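Local coordinates for Serine/threonine-protein kinase Tel1 (Chaetomium thermophilum, PDB 6SKY) that probably phosphorylates serine and threonine residues followed by glutamine, using ATP, to switch on checkpoint signalling after DNA damage, at residues L2633-L2644 and C2820-E2831. Numbering follows the deposited sequence.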
loop_
_atom_site.group_PDB
_atom_site.type_symbol
_atom_site.label_atom_id
_atom_site.label_comp_id
_atom_site.label_asym_id
_atom_site.label_seq_id
_atom_site.Cartn_x
_atom_site.Cartn_y
_atom_site.Cartn_z
ATOM N N LEU A 2633 0.035 12.376 20.075
ATOM C CA LEU A 2633 -1.101 11.621 19.544
ATOM C C LEU A 2633 -2.176 12.495 18.903
ATOM O O LEU A 2633 -2.988 11.978 18.135
ATOM C CB LEU A 2633 -1.753 10.778 20.632
ATOM C CG LEU A 2633 -1.067 9.494 21.064
ATOM C CD1 LEU A 2633 -2.007 8.721 21.948
ATOM C CD2 LEU A 2633 -0.669 8.689 19.865
ATOM N N LYS A 2634 -2.219 13.791 19.195
ATOM C CA LYS A 2634 -3.285 14.656 18.696
ATOM C C LYS A 2634 -3.101 15.094 17.254
ATOM O O LYS A 2634 -3.946 15.830 16.744
ATOM C CB LYS A 2634 -3.404 15.915 19.548
ATOM C CG LYS A 2634 -3.852 15.693 20.953
ATOM C CD LYS A 2634 -4.192 17.013 21.589
ATOM C CE LYS A 2634 -4.550 16.850 23.047
ATOM N NZ LYS A 2634 -3.356 16.609 23.895
ATOM N N LEU A 2635 -2.027 14.693 16.592
ATOM C CA LEU A 2635 -1.714 15.178 15.257
ATOM C C LEU A 2635 -2.173 14.234 14.164
ATOM O O LEU A 2635 -1.861 14.465 12.995
ATOM C CB LEU A 2635 -0.214 15.418 15.128
ATOM C CG LEU A 2635 0.422 16.297 16.194
ATOM C CD1 LEU A 2635 1.922 16.216 16.097
ATOM C CD2 LEU A 2635 -0.045 17.720 16.037
ATOM N N HIS A 2636 -2.899 13.179 14.507
ATOM C CA HIS A 2636 -3.303 12.166 13.550
ATOM C C HIS A 2636 -4.811 12.018 13.556
ATOM O O HIS A 2636 -5.457 12.149 14.590
ATOM C CB HIS A 2636 -2.636 10.845 13.863
ATOM C CG HIS A 2636 -1.146 10.915 13.811
ATOM N ND1 HIS A 2636 -0.420 10.482 12.727
ATOM C CD2 HIS A 2636 -0.247 11.398 14.697
ATOM C CE1 HIS A 2636 0.864 10.682 12.952
ATOM N NE2 HIS A 2636 0.996 11.237 14.141
ATOM N N ARG A 2637 -5.368 11.741 12.382
ATOM C CA ARG A 2637 -6.815 11.784 12.223
ATOM C C ARG A 2637 -7.503 10.725 13.072
ATOM O O ARG A 2637 -8.529 11.000 13.700
ATOM C CB ARG A 2637 -7.167 11.632 10.743
ATOM C CG ARG A 2637 -8.556 11.123 10.463
ATOM C CD ARG A 2637 -9.462 12.180 9.911
ATOM N NE ARG A 2637 -10.847 11.722 9.921
ATOM C CZ ARG A 2637 -11.792 12.206 10.720
ATOM N NH1 ARG A 2637 -13.022 11.722 10.664
ATOM N NH2 ARG A 2637 -11.512 13.181 11.568
ATOM N N GLU A 2638 -6.933 9.525 13.144
ATOM C CA GLU A 2638 -7.621 8.414 13.794
ATOM C C GLU A 2638 -7.571 8.496 15.311
ATOM O O GLU A 2638 -8.546 8.153 15.977
ATOM C CB GLU A 2638 -7.032 7.091 13.333
ATOM C CG GLU A 2638 -7.324 6.765 11.900
ATOM C CD GLU A 2638 -8.793 6.542 11.639
ATOM O OE1 GLU A 2638 -9.552 6.339 12.604
ATOM O OE2 GLU A 2638 -9.196 6.567 10.459
ATOM N N THR A 2639 -6.445 8.917 15.878
ATOM C CA THR A 2639 -6.365 9.042 17.325
ATOM C C THR A 2639 -7.035 10.307 17.819
ATOM O O THR A 2639 -7.554 10.332 18.932
ATOM C CB THR A 2639 -4.914 9.020 17.777
ATOM O OG1 THR A 2639 -4.195 10.028 17.077
ATOM C CG2 THR A 2639 -4.304 7.697 17.483
ATOM N N ARG A 2640 -7.035 11.360 17.012
ATOM C CA ARG A 2640 -7.703 12.592 17.394
ATOM C C ARG A 2640 -9.210 12.468 17.274
ATOM O O ARG A 2640 -9.945 13.066 18.065
ATOM C CB ARG A 2640 -7.175 13.727 16.535
ATOM C CG ARG A 2640 -7.947 15.001 16.561
ATOM C CD ARG A 2640 -7.305 15.950 15.584
ATOM N NE ARG A 2640 -8.104 17.138 15.333
ATOM C CZ ARG A 2640 -7.708 18.149 14.571
ATOM N NH1 ARG A 2640 -8.499 19.195 14.389
ATOM N NH2 ARG A 2640 -6.516 18.116 13.997
ATOM N N GLN A 2641 -9.692 11.693 16.305
ATOM C CA GLN A 2641 -11.125 11.479 16.173
ATOM C C GLN A 2641 -11.706 10.785 17.394
ATOM O O GLN A 2641 -12.868 11.012 17.740
ATOM C CB GLN A 2641 -11.391 10.667 14.915
ATOM C CG GLN A 2641 -12.824 10.309 14.688
ATOM C CD GLN A 2641 -12.974 9.207 13.678
ATOM O OE1 GLN A 2641 -13.978 8.496 13.663
ATOM N NE2 GLN A 2641 -11.972 9.048 12.827
ATOM N N ARG A 2642 -10.917 9.953 18.064
ATOM C CA ARG A 2642 -11.343 9.194 19.229
ATOM C C ARG A 2642 -10.852 9.779 20.538
ATOM O O ARG A 2642 -11.071 9.173 21.584
ATOM C CB ARG A 2642 -10.858 7.757 19.114
ATOM C CG ARG A 2642 -11.509 7.017 18.007
ATOM C CD ARG A 2642 -10.726 5.815 17.609
ATOM N NE ARG A 2642 -11.447 5.046 16.610
ATOM C CZ ARG A 2642 -11.471 5.337 15.318
ATOM N NH1 ARG A 2642 -12.158 4.578 14.485
ATOM N NH2 ARG A 2642 -10.810 6.379 14.858
ATOM N N ASN A 2643 -10.194 10.933 20.505
ATOM C CA ASN A 2643 -9.647 11.572 21.699
ATOM C C ASN A 2643 -8.761 10.619 22.483
ATOM O O ASN A 2643 -8.799 10.578 23.711
ATOM C CB ASN A 2643 -10.751 12.124 22.594
ATOM C CG ASN A 2643 -11.762 12.930 21.836
ATOM O OD1 ASN A 2643 -12.963 12.771 22.023
ATOM N ND2 ASN A 2643 -11.287 13.798 20.961
ATOM N N LEU A 2644 -7.956 9.839 21.773
ATOM C CA LEU A 2644 -7.050 8.916 22.436
ATOM C C LEU A 2644 -5.915 9.700 23.067
ATOM O O LEU A 2644 -5.230 10.470 22.394
ATOM C CB LEU A 2644 -6.517 7.878 21.458
ATOM C CG LEU A 2644 -7.498 6.801 21.015
ATOM C CD1 LEU A 2644 -6.914 5.991 19.904
ATOM C CD2 LEU A 2644 -7.829 5.914 22.161
ATOM N N CYS A 2820 -8.471 0.313 18.951
ATOM C CA CYS A 2820 -7.822 1.488 19.510
ATOM C C CYS A 2820 -6.359 1.234 19.823
ATOM O O CYS A 2820 -5.542 2.145 19.692
ATOM C CB CYS A 2820 -8.567 1.957 20.753
ATOM S SG CYS A 2820 -10.124 2.751 20.381
ATOM N N CYS A 2821 -6.007 0.010 20.211
ATOM C CA CYS A 2821 -4.603 -0.367 20.305
ATOM C C CYS A 2821 -3.905 -0.213 18.965
ATOM O O CYS A 2821 -2.791 0.312 18.897
ATOM C CB CYS A 2821 -4.479 -1.804 20.800
ATOM S SG CYS A 2821 -4.672 -2.043 22.543
ATOM N N GLU A 2822 -4.550 -0.648 17.884
ATOM C CA GLU A 2822 -3.929 -0.551 16.567
ATOM C C GLU A 2822 -3.797 0.892 16.105
ATOM O O GLU A 2822 -2.769 1.264 15.541
ATOM C CB GLU A 2822 -4.717 -1.370 15.554
ATOM C CG GLU A 2822 -4.462 -2.850 15.664
ATOM C CD GLU A 2822 -5.521 -3.681 14.982
ATOM O OE1 GLU A 2822 -6.348 -3.110 14.251
ATOM O OE2 GLU A 2822 -5.534 -4.912 15.185
ATOM N N PHE A 2823 -4.811 1.724 16.334
ATOM C CA PHE A 2823 -4.701 3.133 15.963
ATOM C C PHE A 2823 -3.618 3.838 16.765
ATOM O O PHE A 2823 -2.840 4.619 16.213
ATOM C CB PHE A 2823 -6.034 3.846 16.161
ATOM C CG PHE A 2823 -7.093 3.419 15.211
ATOM C CD1 PHE A 2823 -6.810 3.229 13.881
ATOM C CD2 PHE A 2823 -8.377 3.201 15.648
ATOM C CE1 PHE A 2823 -7.787 2.829 13.010
ATOM C CE2 PHE A 2823 -9.351 2.798 14.777
ATOM C CZ PHE A 2823 -9.053 2.614 13.460
ATOM N N THR A 2824 -3.552 3.578 18.071
ATOM C CA THR A 2824 -2.519 4.189 18.895
ATOM C C THR A 2824 -1.135 3.786 18.422
ATOM O O THR A 2824 -0.263 4.637 18.239
ATOM C CB THR A 2824 -2.707 3.796 20.357
ATOM O OG1 THR A 2824 -4.057 4.028 20.748
ATOM C CG2 THR A 2824 -1.806 4.606 21.238
ATOM N N LEU A 2825 -0.905 2.487 18.236
ATOM C CA LEU A 2825 0.420 2.028 17.841
ATOM C C LEU A 2825 0.790 2.523 16.454
ATOM O O LEU A 2825 1.948 2.863 16.199
ATOM C CB LEU A 2825 0.488 0.511 17.898
ATOM C CG LEU A 2825 1.842 -0.073 17.540
ATOM C CD1 LEU A 2825 2.871 0.371 18.539
ATOM C CD2 LEU A 2825 1.763 -1.570 17.488
ATOM N N ASP A 2826 -0.179 2.583 15.548
ATOM C CA ASP A 2826 0.090 3.087 14.215
ATOM C C ASP A 2826 0.469 4.556 14.244
ATOM O O ASP A 2826 1.358 4.981 13.505
ATOM C CB ASP A 2826 -1.130 2.868 13.337
ATOM C CG ASP A 2826 -0.842 3.095 11.886
ATOM O OD1 ASP A 2826 0.349 3.166 11.519
ATOM O OD2 ASP A 2826 -1.807 3.204 11.105
ATOM N N ALA A 2827 -0.194 5.353 15.080
ATOM C CA ALA A 2827 0.192 6.753 15.200
ATOM C C ALA A 2827 1.525 6.914 15.911
ATOM O O ALA A 2827 2.243 7.879 15.656
ATOM C CB ALA A 2827 -0.885 7.539 15.934
ATOM N N LEU A 2828 1.868 5.998 16.811
ATOM C CA LEU A 2828 3.131 6.120 17.528
ATOM C C LEU A 2828 4.310 5.802 16.632
ATOM O O LEU A 2828 5.324 6.500 16.674
ATOM C CB LEU A 2828 3.152 5.210 18.750
ATOM C CG LEU A 2828 2.480 5.712 20.018
ATOM C CD1 LEU A 2828 2.707 4.745 21.144
ATOM C CD2 LEU A 2828 2.997 7.075 20.374
ATOM N N ARG A 2829 4.221 4.748 15.832
ATOM C CA ARG A 2829 5.362 4.446 14.981
ATOM C C ARG A 2829 5.435 5.339 13.753
ATOM O O ARG A 2829 6.382 5.214 12.981
ATOM C CB ARG A 2829 5.364 2.973 14.568
ATOM C CG ARG A 2829 4.094 2.487 13.997
ATOM C CD ARG A 2829 4.291 1.269 13.141
ATOM N NE ARG A 2829 4.590 0.067 13.898
ATOM C CZ ARG A 2829 4.561 -1.148 13.369
ATOM N NH1 ARG A 2829 4.846 -2.206 14.106
ATOM N NH2 ARG A 2829 4.243 -1.298 12.099
ATOM N N GLU A 2830 4.482 6.241 13.563
ATOM C CA GLU A 2830 4.597 7.309 12.583
ATOM C C GLU A 2830 5.117 8.599 13.189
ATOM O O GLU A 2830 5.186 9.611 12.494
ATOM C CB GLU A 2830 3.249 7.563 11.915
ATOM C CG GLU A 2830 2.991 6.652 10.743
ATOM C CD GLU A 2830 1.521 6.369 10.526
ATOM O OE1 GLU A 2830 0.680 7.139 11.033
ATOM O OE2 GLU A 2830 1.206 5.366 9.850
ATOM N N GLU A 2831 5.472 8.586 14.470
ATOM C CA GLU A 2831 6.050 9.718 15.177
ATOM C C GLU A 2831 7.334 9.310 15.871
ATOM O O GLU A 2831 7.680 9.868 16.905
ATOM C CB GLU A 2831 5.078 10.284 16.206
ATOM C CG GLU A 2831 3.770 10.745 15.655
ATOM C CD GLU A 2831 3.838 12.141 15.098
ATOM O OE1 GLU A 2831 4.734 12.900 15.509
ATOM O OE2 GLU A 2831 2.995 12.484 14.245
#
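Within the PI3/PI4-type kinase domain, the short helix 2637-2641, which ends in a Schellman motif at Asn2643, lies across the C-terminal half of helix 2816-2828, so that His2636 and Thr2639 meet Ala2827 and Phe2823. The axes of 2637-2641 and 2820-2828 approach to 9.1 Å and run at 130° to each other, closer to antiparallel than parallel. Toward the N-terminal side of helix 2816-2828, Glu2638 and Arg2642 both reach the same side of the Phe2823 ring. The Glu2638 chain bends at chi2, which lays its carboxylate over that ring face, nearly parallel to it. The guanidinium of Arg2642 is turned 45° from the ring, with Phe2823 CE2 over its centre. Its NH2 bonds the backbone O of Glu2638 and forms a salt bridge to Glu2638 OE1, and NH1 pairs with Asp1928, linking this corner of the kinase to the FAT region. Leu2644 CD1 rests near Thr2824 OG1.

At the C-terminal end of helix 2816-2828, the CB of Ala2827 sits over one face of the His2636 imidazole in a CH-pi contact, 4.2 Å from the ring centroid. Thr2639 CG2 packs on the same methyl at 3.8 Å, while its hydroxyl bonds the carbonyl O of Leu2633, tying the short helix back to the chain just before it. Leu2633 CD2 continues the apolar layer onto Ala2827 CB and Leu2828 CD2. Glu2831, the N-cap of the next helix, meets the His2636 ring at its edge in the sole hydrogen bond across the interface: His2636 NE2 donates to Glu2831 OE2, the modelled 2.4 Å doubtfully short for this resolution and the N-H...O angle bent at 136°.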